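Local coordinates for protein AgaA (Rhizobium radiobacter, PDB 6HLX) that binds the opine agropinic acid as the periplasmic substrate-binding protein of an ABC transporter that imports it into the bacterium, at residues Arg34-Tyr39 against Asp129-Pro134; Pro57-Phe62 against Pro123-Ile128; Val82-Glu87 against Val139-Leu144; Tyr392-Asp397 against Leu416-Arg421. All blocks are in the same frame, centred on the assembly; numbering follows the deposited sequence.

Interaction 1: residues Arg34-Tyr39 against Asp129-Pro134; sequences RGLVNY and DYLALP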
loop_
_atom_site.group_PDB
_atom_site.type_symbol
_atom_site.label_atom_id
_atom_site.label_comp_id
_atom_site.label_asym_id
_atom_site.label_seq_id
_atom_site.Cartn_x
_atom_site.Cartn_y
_atom_site.Cartn_z
ATOM N N ARG A 34 -9.944 12.258 -5.241
ATOM C CA ARG A 34 -10.306 12.400 -3.840
ATOM C C ARG A 34 -11.421 11.413 -3.522
ATOM O O ARG A 34 -12.244 11.113 -4.390
ATOM C CB ARG A 34 -10.787 13.846 -3.551
ATOM C CG ARG A 34 -9.654 14.885 -3.427
ATOM C CD ARG A 34 -8.780 14.595 -2.213
ATOM N NE ARG A 34 -7.628 15.494 -2.059
ATOM C CZ ARG A 34 -6.428 15.300 -2.602
ATOM N NH1 ARG A 34 -6.215 14.267 -3.418
ATOM N NH2 ARG A 34 -5.440 16.146 -2.354
ATOM N N GLY A 35 -11.454 10.954 -2.269
ATOM C CA GLY A 35 -12.541 10.111 -1.767
ATOM C C GLY A 35 -13.464 10.913 -0.877
ATOM O O GLY A 35 -13.344 12.145 -0.791
ATOM N N LEU A 36 -14.383 10.223 -0.172
ATOM C CA LEU A 36 -15.265 10.884 0.794
ATOM C C LEU A 36 -14.381 11.504 1.880
ATOM O O LEU A 36 -14.603 12.631 2.315
ATOM C CB LEU A 36 -16.213 9.855 1.418
ATOM C CG LEU A 36 -17.286 9.331 0.468
ATOM C CD1 LEU A 36 -17.943 8.052 1.020
ATOM C CD2 LEU A 36 -18.295 10.434 0.120
ATOM N N VAL A 37 -13.335 10.756 2.251
ATOM C CA VAL A 37 -12.314 11.144 3.227
ATOM C C VAL A 37 -10.951 10.711 2.682
ATOM O O VAL A 37 -10.880 9.811 1.839
ATOM C CB VAL A 37 -12.562 10.490 4.610
ATOM C CG1 VAL A 37 -13.798 11.065 5.300
ATOM C CG2 VAL A 37 -12.648 8.960 4.507
ATOM N N ASN A 38 -9.889 11.345 3.158
ATOM C CA ASN A 38 -8.517 10.920 2.836
ATOM C C ASN A 38 -7.682 11.271 4.036
ATOM O O ASN A 38 -8.071 12.159 4.800
ATOM C CB ASN A 38 -7.984 11.617 1.599
ATOM C CG ASN A 38 -8.598 11.085 0.324
ATOM O OD1 ASN A 38 -9.440 11.741 -0.298
ATOM N ND2 ASN A 38 -8.210 9.868 -0.086
ATOM N N TYR A 39 -6.522 10.603 4.213
ATOM C CA TYR A 39 -5.665 10.973 5.335
ATOM C C TYR A 39 -4.995 12.323 5.079
ATOM O O TYR A 39 -4.549 12.590 3.959
ATOM C CB TYR A 39 -4.581 9.903 5.504
ATOM C CG TYR A 39 -5.104 8.622 6.121
ATOM C CD1 TYR A 39 -5.443 8.561 7.471
ATOM C CD2 TYR A 39 -5.236 7.464 5.361
ATOM C CE1 TYR A 39 -5.869 7.365 8.054
ATOM C CE2 TYR A 39 -5.678 6.268 5.930
ATOM C CZ TYR A 39 -5.983 6.221 7.278
ATOM O OH TYR A 39 -6.401 5.027 7.822
ATOM N N ASP A 129 -11.647 4.469 7.601
ATOM C CA ASP A 129 -10.245 4.347 7.142
ATOM C C ASP A 129 -10.164 3.693 5.755
ATOM O O ASP A 129 -9.408 4.174 4.895
ATOM C CB ASP A 129 -9.410 3.560 8.154
ATOM C CG ASP A 129 -9.256 4.298 9.473
ATOM O OD1 ASP A 129 -8.320 5.093 9.595
ATOM O OD2 ASP A 129 -10.076 4.073 10.377
ATOM N N TYR A 130 -10.960 2.638 5.504
ATOM C CA TYR A 130 -10.948 1.993 4.180
ATOM C C TYR A 130 -11.513 2.912 3.089
ATOM O O TYR A 130 -11.077 2.827 1.937
ATOM C CB TYR A 130 -11.609 0.608 4.189
ATOM C CG TYR A 130 -10.708 -0.447 4.813
ATOM C CD1 TYR A 130 -9.495 -0.799 4.218
ATOM C CD2 TYR A 130 -11.089 -1.127 5.969
ATOM C CE1 TYR A 130 -8.672 -1.783 4.769
ATOM C CE2 TYR A 130 -10.277 -2.124 6.521
ATOM C CZ TYR A 130 -9.064 -2.435 5.925
ATOM O OH TYR A 130 -8.238 -3.403 6.453
ATOM N N LEU A 131 -12.387 3.868 3.471
ATOM C CA LEU A 131 -12.897 4.842 2.505
ATOM C C LEU A 131 -11.842 5.901 2.151
ATOM O O LEU A 131 -12.001 6.652 1.172
ATOM C CB LEU A 131 -14.215 5.477 3.001
ATOM C CG LEU A 131 -15.390 4.496 3.018
ATOM C CD1 LEU A 131 -16.544 5.059 3.822
ATOM C CD2 LEU A 131 -15.853 4.127 1.542
ATOM N N ALA A 132 -10.736 5.931 2.934
ATOM C CA ALA A 132 -9.616 6.839 2.666
ATOM C C ALA A 132 -8.596 6.164 1.737
ATOM O O ALA A 132 -7.611 6.795 1.384
ATOM C CB ALA A 132 -8.941 7.258 3.972
ATOM N N LEU A 133 -8.782 4.886 1.360
ATOM C CA LEU A 133 -7.790 4.258 0.467
ATOM C C LEU A 133 -7.662 5.048 -0.833
ATOM O O LEU A 133 -8.682 5.494 -1.362
ATOM C CB LEU A 133 -8.208 2.818 0.086
ATOM C CG LEU A 133 -8.065 1.748 1.159
ATOM C CD1 LEU A 133 -8.889 0.549 0.774
ATOM C CD2 LEU A 133 -6.587 1.324 1.351
ATOM N N PRO A 134 -6.471 5.066 -1.478
ATOM C CA PRO A 134 -6.371 5.712 -2.809
ATOM C C PRO A 134 -7.313 5.001 -3.808
ATOM O O PRO A 134 -7.733 5.593 -4.808
ATOM C CB PRO A 134 -4.906 5.455 -3.198
ATOM C CG PRO A 134 -4.168 5.378 -1.815
ATOM C CD PRO A 134 -5.155 4.569 -0.999
HETATM O O HOH W 1 -14.214 7.351 -0.371
HETATM O O HOH W 2 -10.302 7.800 -0.960
HETATM O O HOH W 3 -6.015 8.841 2.042
#

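Interaction 2: residues Pro57-Phe62 against Pro123-Ile128; sequences PDAKEF and PSVAMI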
loop_
_atom_site.group_PDB
_atom_site.type_symbol
_atom_site.label_atom_id
_atom_site.label_comp_id
_atom_site.label_asym_id
_atom_site.label_seq_id
_atom_site.Cartn_x
_atom_site.Cartn_y
_atom_site.Cartn_z
ATOM N N PRO A 57 -23.464 4.510 16.747
ATOM C CA PRO A 57 -22.663 4.049 17.906
ATOM C C PRO A 57 -22.229 2.571 17.867
ATOM O O PRO A 57 -21.382 2.180 18.652
ATOM C CB PRO A 57 -23.560 4.368 19.109
ATOM C CG PRO A 57 -24.948 4.370 18.543
ATOM C CD PRO A 57 -24.813 4.946 17.161
ATOM N N ASP A 58 -22.784 1.771 16.949
ATOM C CA ASP A 58 -22.397 0.364 16.757
ATOM C C ASP A 58 -21.552 0.217 15.455
ATOM O O ASP A 58 -21.239 -0.907 15.060
ATOM C CB ASP A 58 -23.638 -0.531 16.700
ATOM C CG ASP A 58 -24.633 -0.218 15.587
ATOM O OD1 ASP A 58 -24.421 0.765 14.854
ATOM O OD2 ASP A 58 -25.618 -0.955 15.454
ATOM N N ALA A 59 -21.234 1.345 14.769
ATOM C CA ALA A 59 -20.411 1.373 13.557
ATOM C C ALA A 59 -20.982 0.512 12.414
ATOM O O ALA A 59 -20.240 -0.142 11.675
ATOM C CB ALA A 59 -18.966 0.989 13.886
ATOM N N LYS A 60 -22.314 0.544 12.257
ATOM C CA LYS A 60 -23.011 -0.168 11.184
ATOM C C LYS A 60 -23.680 0.766 10.170
ATOM O O LYS A 60 -24.011 0.318 9.069
ATOM C CB LYS A 60 -24.085 -1.076 11.768
ATOM C CG LYS A 60 -23.584 -2.435 12.152
ATOM C CD LYS A 60 -24.704 -3.280 12.754
ATOM C CE LYS A 60 -25.495 -4.019 11.706
ATOM N NZ LYS A 60 -26.372 -5.029 12.354
ATOM N N GLU A 61 -23.956 2.027 10.560
ATOM C CA GLU A 61 -24.642 3.003 9.689
ATOM C C GLU A 61 -23.789 4.253 9.566
ATOM O O GLU A 61 -23.291 4.767 10.580
ATOM C CB GLU A 61 -26.039 3.352 10.237
ATOM C CG GLU A 61 -26.993 2.167 10.215
ATOM C CD GLU A 61 -28.320 2.414 10.902
ATOM O OE1 GLU A 61 -29.212 3.004 10.255
ATOM O OE2 GLU A 61 -28.472 2.024 12.081
ATOM N N PHE A 62 -23.619 4.740 8.327
ATOM C CA PHE A 62 -22.736 5.873 8.034
ATOM C C PHE A 62 -23.472 6.867 7.155
ATOM O O PHE A 62 -24.049 6.467 6.140
ATOM C CB PHE A 62 -21.476 5.357 7.294
ATOM C CG PHE A 62 -20.627 4.377 8.089
ATOM C CD1 PHE A 62 -21.044 3.057 8.281
ATOM C CD2 PHE A 62 -19.411 4.771 8.638
ATOM C CE1 PHE A 62 -20.306 2.181 9.084
ATOM C CE2 PHE A 62 -18.663 3.888 9.427
ATOM C CZ PHE A 62 -19.099 2.589 9.618
ATOM N N PRO A 123 -20.627 -4.845 11.763
ATOM C CA PRO A 123 -19.998 -3.563 12.139
ATOM C C PRO A 123 -18.540 -3.451 11.759
ATOM O O PRO A 123 -17.829 -4.462 11.684
ATOM C CB PRO A 123 -20.132 -3.520 13.659
ATOM C CG PRO A 123 -21.168 -4.538 14.010
ATOM C CD PRO A 123 -21.085 -5.593 12.957
ATOM N N SER A 124 -18.095 -2.211 11.504
ATOM C CA SER A 124 -16.688 -1.957 11.215
ATOM C C SER A 124 -16.281 -0.570 11.674
ATOM O O SER A 124 -16.631 0.443 11.034
ATOM C CB SER A 124 -16.353 -2.143 9.744
ATOM O OG SER A 124 -14.965 -1.885 9.582
ATOM N N VAL A 125 -15.457 -0.529 12.728
ATOM C CA VAL A 125 -14.884 0.736 13.216
ATOM C C VAL A 125 -13.748 1.208 12.241
ATOM O O VAL A 125 -13.183 2.282 12.452
ATOM C CB VAL A 125 -14.337 0.584 14.663
ATOM C CG1 VAL A 125 -15.469 0.249 15.641
ATOM C CG2 VAL A 125 -13.216 -0.465 14.724
ATOM N N ALA A 126 -13.396 0.387 11.224
ATOM C CA ALA A 126 -12.330 0.713 10.257
ATOM C C ALA A 126 -12.871 1.169 8.892
ATOM O O ALA A 126 -12.083 1.478 8.002
ATOM C CB ALA A 126 -11.426 -0.490 10.069
ATOM N N MET A 127 -14.203 1.156 8.705
ATOM C CA MET A 127 -14.810 1.522 7.425
ATOM C C MET A 127 -14.389 2.915 6.968
ATOM O O MET A 127 -14.095 3.094 5.781
ATOM C CB MET A 127 -16.341 1.392 7.484
ATOM C CG MET A 127 -17.050 1.634 6.137
ATOM S SD MET A 127 -16.392 0.620 4.776
ATOM C CE MET A 127 -16.789 -1.021 5.332
ATOM N N ILE A 128 -14.381 3.915 7.885
ATOM C CA ILE A 128 -13.967 5.272 7.468
ATOM C C ILE A 128 -12.518 5.248 6.930
ATOM O O ILE A 128 -12.218 5.846 5.883
ATOM C CB ILE A 128 -14.149 6.303 8.624
ATOM C CG1 ILE A 128 -15.647 6.513 8.955
ATOM C CG2 ILE A 128 -13.483 7.642 8.308
ATOM C CD1 ILE A 128 -16.484 7.222 7.854
#

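Interaction 3: residues Val82-Glu87 against Val139-Leu144; sequences VKASLE and VPAAWL. With EDO (1,2-ethanediol), chain B.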
loop_
_atom_site.group_PDB
_atom_site.type_symbol
_atom_site.label_atom_id
_atom_site.label_comp_id
_atom_site.label_asym_id
_atom_site.label_seq_id
_atom_site.Cartn_x
_atom_site.Cartn_y
_atom_site.Cartn_z
ATOM N N VAL A 82 -20.928 8.807 -5.937
ATOM C CA VAL A 82 -20.383 8.035 -4.822
ATOM C C VAL A 82 -20.923 6.604 -4.892
ATOM O O VAL A 82 -20.142 5.652 -4.817
ATOM C CB VAL A 82 -20.696 8.688 -3.460
ATOM C CG1 VAL A 82 -20.212 7.800 -2.297
ATOM C CG2 VAL A 82 -20.088 10.091 -3.382
ATOM N N LYS A 83 -22.245 6.445 -5.112
ATOM C CA LYS A 83 -22.831 5.104 -5.170
ATOM C C LYS A 83 -22.241 4.268 -6.325
ATOM O O LYS A 83 -21.849 3.117 -6.106
ATOM C CB LYS A 83 -24.363 5.193 -5.279
ATOM C CG LYS A 83 -25.064 3.838 -5.300
ATOM C CD LYS A 83 -26.561 3.966 -5.025
ATOM C CE LYS A 83 -27.233 2.608 -5.076
ATOM N NZ LYS A 83 -28.666 2.710 -4.706
ATOM N N ALA A 84 -22.136 4.850 -7.536
ATOM C CA ALA A 84 -21.566 4.134 -8.694
ATOM C C ALA A 84 -20.101 3.729 -8.435
ATOM O O ALA A 84 -19.693 2.611 -8.789
ATOM C CB ALA A 84 -21.661 5.005 -9.949
ATOM N N SER A 85 -19.323 4.627 -7.787
ATOM C CA SER A 85 -17.909 4.386 -7.488
ATOM C C SER A 85 -17.779 3.227 -6.499
ATOM O O SER A 85 -16.964 2.327 -6.723
ATOM C CB SER A 85 -17.245 5.650 -6.960
ATOM O OG SER A 85 -17.228 6.621 -8.004
ATOM N N LEU A 86 -18.611 3.231 -5.434
ATOM C CA LEU A 86 -18.611 2.156 -4.438
ATOM C C LEU A 86 -19.086 0.845 -5.029
ATOM O O LEU A 86 -18.494 -0.195 -4.749
ATOM C CB LEU A 86 -19.436 2.543 -3.200
ATOM C CG LEU A 86 -18.877 3.707 -2.363
ATOM C CD1 LEU A 86 -19.836 4.074 -1.233
ATOM C CD2 LEU A 86 -17.473 3.399 -1.807
ATOM N N GLU A 87 -20.128 0.881 -5.878
ATOM C CA GLU A 87 -20.629 -0.341 -6.528
ATOM C C GLU A 87 -19.572 -1.030 -7.389
ATOM O O GLU A 87 -19.539 -2.269 -7.439
ATOM C CB GLU A 87 -21.904 -0.066 -7.297
ATOM C CG GLU A 87 -23.087 -0.043 -6.349
ATOM C CD GLU A 87 -24.416 0.315 -6.979
ATOM O OE1 GLU A 87 -25.453 0.085 -6.317
ATOM O OE2 GLU A 87 -24.428 0.829 -8.121
ATOM N N VAL A 139 -15.368 8.770 -8.654
ATOM C CA VAL A 139 -15.357 9.207 -10.053
ATOM C C VAL A 139 -16.819 9.425 -10.500
ATOM O O VAL A 139 -17.740 8.991 -9.793
ATOM C CB VAL A 139 -14.562 8.246 -10.990
ATOM C CG1 VAL A 139 -13.102 8.156 -10.556
ATOM C CG2 VAL A 139 -15.205 6.871 -11.051
ATOM N N PRO A 140 -17.067 10.101 -11.645
ATOM C CA PRO A 140 -18.455 10.355 -12.041
ATOM C C PRO A 140 -19.165 9.100 -12.536
ATOM O O PRO A 140 -18.594 8.324 -13.307
ATOM C CB PRO A 140 -18.327 11.414 -13.158
ATOM C CG PRO A 140 -16.907 11.907 -13.091
ATOM C CD PRO A 140 -16.117 10.738 -12.583
ATOM N N ALA A 141 -20.442 8.935 -12.124
ATOM C CA ALA A 141 -21.282 7.823 -12.576
ATOM C C ALA A 141 -21.430 7.828 -14.118
ATOM O O ALA A 141 -21.336 6.769 -14.748
ATOM C CB ALA A 141 -22.655 7.908 -11.923
ATOM N N ALA A 142 -21.637 9.018 -14.722
ATOM C CA ALA A 142 -21.815 9.155 -16.184
ATOM C C ALA A 142 -20.504 8.819 -16.902
ATOM O O ALA A 142 -20.529 8.283 -18.018
ATOM C CB ALA A 142 -22.247 10.571 -16.531
ATOM N N TRP A 143 -19.350 9.133 -16.255
ATOM C CA TRP A 143 -18.039 8.830 -16.838
ATOM C C TRP A 143 -17.841 7.314 -16.841
ATOM O O TRP A 143 -17.380 6.782 -17.849
ATOM C CB TRP A 143 -16.903 9.532 -16.071
ATOM C CG TRP A 143 -15.547 9.323 -16.683
ATOM C CD1 TRP A 143 -14.929 10.112 -17.611
ATOM C CD2 TRP A 143 -14.651 8.244 -16.408
ATOM N NE1 TRP A 143 -13.672 9.611 -17.894
ATOM C CE2 TRP A 143 -13.481 8.460 -17.172
ATOM C CE3 TRP A 143 -14.701 7.127 -15.547
ATOM C CZ2 TRP A 143 -12.413 7.555 -17.174
ATOM C CZ3 TRP A 143 -13.644 6.225 -15.555
ATOM C CH2 TRP A 143 -12.511 6.448 -16.359
ATOM N N LEU A 144 -18.186 6.622 -15.720
ATOM C CA LEU A 144 -18.064 5.162 -15.618
ATOM C C LEU A 144 -18.930 4.457 -16.660
ATOM O O LEU A 144 -18.470 3.492 -17.259
ATOM C CB LEU A 144 -18.474 4.655 -14.225
ATOM C CG LEU A 144 -17.444 4.779 -13.109
ATOM C CD1 LEU A 144 -18.069 4.432 -11.754
ATOM C CD2 LEU A 144 -16.220 3.900 -13.368
HETATM C C1 EDO B . -25.227 -2.160 -3.100
HETATM O O1 EDO B . -25.855 -1.057 -3.744
HETATM C C2 EDO B . -24.408 -2.971 -4.140
HETATM O O2 EDO B . -23.739 -4.048 -3.495
#

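Interaction 4: residues Tyr392-Asp397 against Leu416-Arg421; sequences YYYGGD and LLDKGR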
loop_
_atom_site.group_PDB
_atom_site.type_symbol
_atom_site.label_atom_id
_atom_site.label_comp_id
_atom_site.label_asym_id
_atom_site.label_seq_id
_atom_site.Cartn_x
_atom_site.Cartn_y
_atom_site.Cartn_z
ATOM N N TYR A 392 -4.417 -8.498 5.449
ATOM C CA TYR A 392 -3.348 -9.498 5.407
ATOM C C TYR A 392 -3.797 -10.912 5.780
ATOM O O TYR A 392 -3.290 -11.877 5.213
ATOM C CB TYR A 392 -2.212 -9.067 6.379
ATOM C CG TYR A 392 -1.345 -7.986 5.782
ATOM C CD1 TYR A 392 -1.787 -6.660 5.717
ATOM C CD2 TYR A 392 -0.091 -8.283 5.267
ATOM C CE1 TYR A 392 -1.023 -5.676 5.089
ATOM C CE2 TYR A 392 0.691 -7.301 4.653
ATOM C CZ TYR A 392 0.221 -5.998 4.577
ATOM O OH TYR A 392 0.970 -5.062 3.908
ATOM N N TYR A 393 -4.685 -11.043 6.788
ATOM C CA TYR A 393 -5.009 -12.338 7.412
ATOM C C TYR A 393 -6.382 -12.936 7.183
ATOM O O TYR A 393 -6.538 -14.147 7.372
ATOM C CB TYR A 393 -4.812 -12.208 8.938
ATOM C CG TYR A 393 -3.352 -12.134 9.337
ATOM C CD1 TYR A 393 -2.671 -10.919 9.340
ATOM C CD2 TYR A 393 -2.650 -13.281 9.713
ATOM C CE1 TYR A 393 -1.319 -10.846 9.672
ATOM C CE2 TYR A 393 -1.304 -13.217 10.071
ATOM C CZ TYR A 393 -0.638 -11.998 10.031
ATOM O OH TYR A 393 0.691 -11.922 10.376
ATOM N N TYR A 394 -7.400 -12.109 6.902
ATOM C CA TYR A 394 -8.770 -12.621 6.805
ATOM C C TYR A 394 -8.951 -13.569 5.614
ATOM O O TYR A 394 -8.248 -13.449 4.616
ATOM C CB TYR A 394 -9.745 -11.443 6.649
ATOM C CG TYR A 394 -11.158 -11.780 7.077
ATOM C CD1 TYR A 394 -11.507 -11.820 8.423
ATOM C CD2 TYR A 394 -12.133 -12.105 6.140
ATOM C CE1 TYR A 394 -12.797 -12.151 8.827
ATOM C CE2 TYR A 394 -13.430 -12.444 6.535
ATOM C CZ TYR A 394 -13.766 -12.425 7.880
ATOM O OH TYR A 394 -15.043 -12.736 8.293
ATOM N N GLY A 395 -9.925 -14.460 5.720
ATOM C CA GLY A 395 -10.341 -15.291 4.603
ATOM C C GLY A 395 -11.305 -14.467 3.761
ATOM O O GLY A 395 -10.896 -13.501 3.103
ATOM N N GLY A 396 -12.601 -14.782 3.849
ATOM C CA GLY A 396 -13.615 -14.034 3.107
ATOM C C GLY A 396 -13.794 -14.485 1.668
ATOM O O GLY A 396 -13.299 -15.549 1.272
ATOM N N ASP A 397 -14.512 -13.679 0.868
ATOM C CA ASP A 397 -14.805 -14.055 -0.525
ATOM C C ASP A 397 -13.626 -13.902 -1.462
ATOM O O ASP A 397 -13.492 -14.678 -2.406
ATOM C CB ASP A 397 -16.000 -13.265 -1.080
ATOM C CG ASP A 397 -16.555 -13.878 -2.358
ATOM O OD1 ASP A 397 -17.278 -14.900 -2.262
ATOM O OD2 ASP A 397 -16.251 -13.345 -3.459
ATOM N N LEU A 416 -11.755 -13.635 15.427
ATOM C CA LEU A 416 -11.070 -12.611 16.215
ATOM C C LEU A 416 -11.033 -11.289 15.451
ATOM O O LEU A 416 -11.322 -10.240 16.034
ATOM C CB LEU A 416 -9.644 -13.043 16.593
ATOM C CG LEU A 416 -9.552 -14.103 17.704
ATOM C CD1 LEU A 416 -8.169 -14.734 17.723
ATOM C CD2 LEU A 416 -9.928 -13.516 19.087
ATOM N N LEU A 417 -10.702 -11.325 14.147
ATOM C CA LEU A 417 -10.693 -10.051 13.393
ATOM C C LEU A 417 -12.093 -9.443 13.293
ATOM O O LEU A 417 -12.242 -8.225 13.390
ATOM C CB LEU A 417 -10.082 -10.249 11.999
ATOM C CG LEU A 417 -8.583 -10.635 11.998
ATOM C CD1 LEU A 417 -8.153 -11.151 10.632
ATOM C CD2 LEU A 417 -7.677 -9.471 12.487
ATOM N N ASP A 418 -13.118 -10.281 13.112
ATOM C CA ASP A 418 -14.503 -9.797 13.062
ATOM C C ASP A 418 -14.877 -9.139 14.395
ATOM O O ASP A 418 -15.447 -8.042 14.401
ATOM C CB ASP A 418 -15.474 -10.940 12.711
ATOM C CG ASP A 418 -15.424 -11.339 11.237
ATOM O OD1 ASP A 418 -14.951 -10.530 10.417
ATOM O OD2 ASP A 418 -15.881 -12.451 10.909
ATOM N N LYS A 419 -14.505 -9.775 15.521
ATOM C CA LYS A 419 -14.794 -9.213 16.847
ATOM C C LYS A 419 -14.028 -7.905 17.057
ATOM O O LYS A 419 -14.594 -6.939 17.580
ATOM C CB LYS A 419 -14.460 -10.225 17.964
ATOM C CG LYS A 419 -15.055 -9.828 19.311
ATOM C CD LYS A 419 -14.732 -10.839 20.409
ATOM C CE LYS A 419 -15.290 -10.401 21.753
ATOM N NZ LYS A 419 -14.889 -11.334 22.856
ATOM N N GLY A 420 -12.765 -7.868 16.608
ATOM C CA GLY A 420 -11.921 -6.684 16.744
ATOM C C GLY A 420 -12.495 -5.473 16.037
ATOM O O GLY A 420 -12.445 -4.363 16.566
ATOM N N ARG A 421 -13.051 -5.684 14.818
ATOM C CA ARG A 421 -13.634 -4.635 13.968
ATOM C C ARG A 421 -14.990 -4.148 14.474
ATOM O O ARG A 421 -15.416 -3.059 14.112
ATOM C CB ARG A 421 -13.872 -5.226 12.569
ATOM C CG ARG A 421 -13.466 -4.333 11.428
ATOM C CD ARG A 421 -13.771 -5.055 10.112
ATOM N NE ARG A 421 -12.952 -6.262 9.937
ATOM C CZ ARG A 421 -13.426 -7.505 9.922
ATOM N NH1 ARG A 421 -14.730 -7.729 10.059
ATOM N NH2 ARG A 421 -12.608 -8.531 9.725
#

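Interaction 1: residues Arg34-Tyr39 against Asp129-Pro134
This is a buried, partly water-mediated contact between an edge strand and the end of a helix: strand 37-39, outermost in a five-stranded antiparallel sheet, runs past the C-terminal end of helix 127-131 and the residues that follow it. The backbones come closest at Asn38 and Ala132, whose CA atoms are 4.2 Å apart. Here Ala132 CA points its hydrogen at Val37 O, 3.3 Å away, in a fairly straight CA-H...O contact. Apolar groups pack around it: Val37 CG2 lies 4.1 Å from Ala132 CB, and Tyr39 CE2 is 3.9 Å from the same methyl. With CG anti to its carbonyl carbon, the Tyr39 side chain crosses that of Asp129 at about a right angle, and its hydroxyl OH donates to Asp129 OD1 at 2.6 Å on the anti lone pair. The same OH takes a bond from Thr384 N, so the phenol is held from two directions. Waters bridge polar atoms of the two segments. One joins Leu36 N to Leu131 O; another accepts from Tyr39 N and Asn38 ND2 and donates to Ala132 O. Asn38 OD1 turns back to take Gly35 N at 2.9 Å, in its carbonyl plane. Around the contact, Val37 packs on Ile45 and Tyr53 of strand 45-55, while Leu36 and Leu131 both rest on Phe64 of strand 61-66.

Interaction 2: residues Pro57-Phe62 against Pro123-Ile128
One direct backbone hydrogen bond crosses between the turn of residues 57-62 and the segment 123-128: Ser124 N donates to Ala59 O at 3.0 Å, nearly straight at 170°, with the donor lifted above the carbonyl plane. Backbone pairing of Lys60 with Leu120 and of Phe62 with Leu118 joins strands 61-66 and 115-120 just beyond this bond. Polar groups also shape the turns. Ser124, with OG anti to its own nitrogen (chi1 -179°), accepts from Ala126 N at 3.2 Å and so caps the type I turn that leads into helix 127-131. On the other side, Asp58 OD1 is bonded to OG of Ser56, the residue just before 57-62, which also serves Lys60 N and Glu61 N. The main apolar contacts fall into two patches. Outside, the Lys60 chain lies alongside the proline ring, both pointing the same way, CG of Lys60 3.7 Å from CG of Pro123. Separately, Ala59 CB meets Val125 CG1. Inside, Phe62 offers its rim: CZ sits 3.7 Å from Met127 CB, and CD2 is 3.9 Å from Ile128 CD1. Met127 CG stands over one ring face, offset toward the rim, while Ser124 O lies in plane at the edge. This is a beta hairpin of strands 45-55 and 61-66, whose connection packs against a capped turn from strand 115-120 into a helix laid on the sheet.

Interaction 3: residues Val82-Glu87 against Val139-Leu144
Ser85 sets its hydroxyl beside its own backbone nitrogen, anti to the carbonyl carbon (chi1 -66°), which carries OG off helix 79-90 toward the extended loop residue Val139. There it accepts Val139 N at 2.9 Å, with an N-H...O angle of 167°. The oxygen is bonded to Asp81 O as well, one turn back in its own helix; since that carbonyl can only accept, OG uses its proton there and a lone pair across the gap. Leu144, with CG likewise anti to its carbonyl carbon, brings CD1 to 3.8 Å from Ala84 O and 4.1 Å from Ala84 CB. Two helices meet closest at two alanines, with Leu144 beside them: the methyls of Ala84 and Ala141 touch, CB to CB at 3.6 Å, so helices 79-90 and 141-146 come close, with CA atoms of that pair 5.4 Å apart. Pro140 occupies the N-cap position of the second helix, and Asp81 OD1 takes the N-H of Ala141 in its first turn, tying the start of helix 141-146 to helix 79-90. Glu87 runs extended into solvent, where OE1 receives a bond from O1 of a 1,2-ethanediol, probably from the crystallisation liquor, at 2.8 Å.

Interaction 4: residues Tyr392-Asp397 against Leu416-Arg421
Tyr394 is where the chain leaves the helical path at the end of helix 388-393 (psi 155°), and its CA stands 7.3 Å from that of Leu417, in the middle of helix 411-422. With CG anti to the backbone nitrogen, the Tyr394 side chain reaches straight across to that helix and slides past Leu417, which runs the opposite way. Leu417 CD1 lies at the ring edge, 4.1 Å from Tyr394 CD1, and also presses on Tyr393 CB at 3.9 Å. The Tyr393 ring leads elsewhere, meeting Phe436 edge-to-face and bonding its hydroxyl to Tyr448. At the tip of Tyr394, OH donates to Asp418 OD2 at 2.8 Å, on the syn lone pair and in the plane of the phenol, although ring and carboxylate planes are 51° apart. The other oxygen is taken by Arg421, one turn along the helix: NH1 at 2.8 Å and NH2 at 3.2 Å both grip Asp418 OD1 end-on, on its anti lone pair. Leu417 O sits over the centre of the guanidinium, whose edge, not its face, is turned to the tyrosine. Arg421 NE forms a second salt bridge to Asp387, and NH2 a bond to Ser390, so the group is fixed in rotation. The neighbouring positive charge would favour the ionised form of Asp418, which accepts from the phenol on one oxygen and from Arg421 on the other.

Interactions 1 and 2 share helix 127-131 and the five-stranded antiparallel sheet; their centres are 15 Å apart, and they touch where Val37 CG2 meets Ile128 O. Interaction 2 is nested inside the loop closed by interaction 1. Interaction 3 crosses both in chain order and packs onto interaction 1, through Leu131 against Leu86 and Leu36 against Val82, so that helices 79-90 and 127-131 pack together beside this sheet, with helix 141-146 against helix 79-90. Interaction 4 comes later in the sequence and reaches the others through interaction 2, 15 Å away, where Val125 N probably bonds to Arg421 O. Helix 411-422 is joined to the turn following strand 115-120, linking distant parts of the sequence.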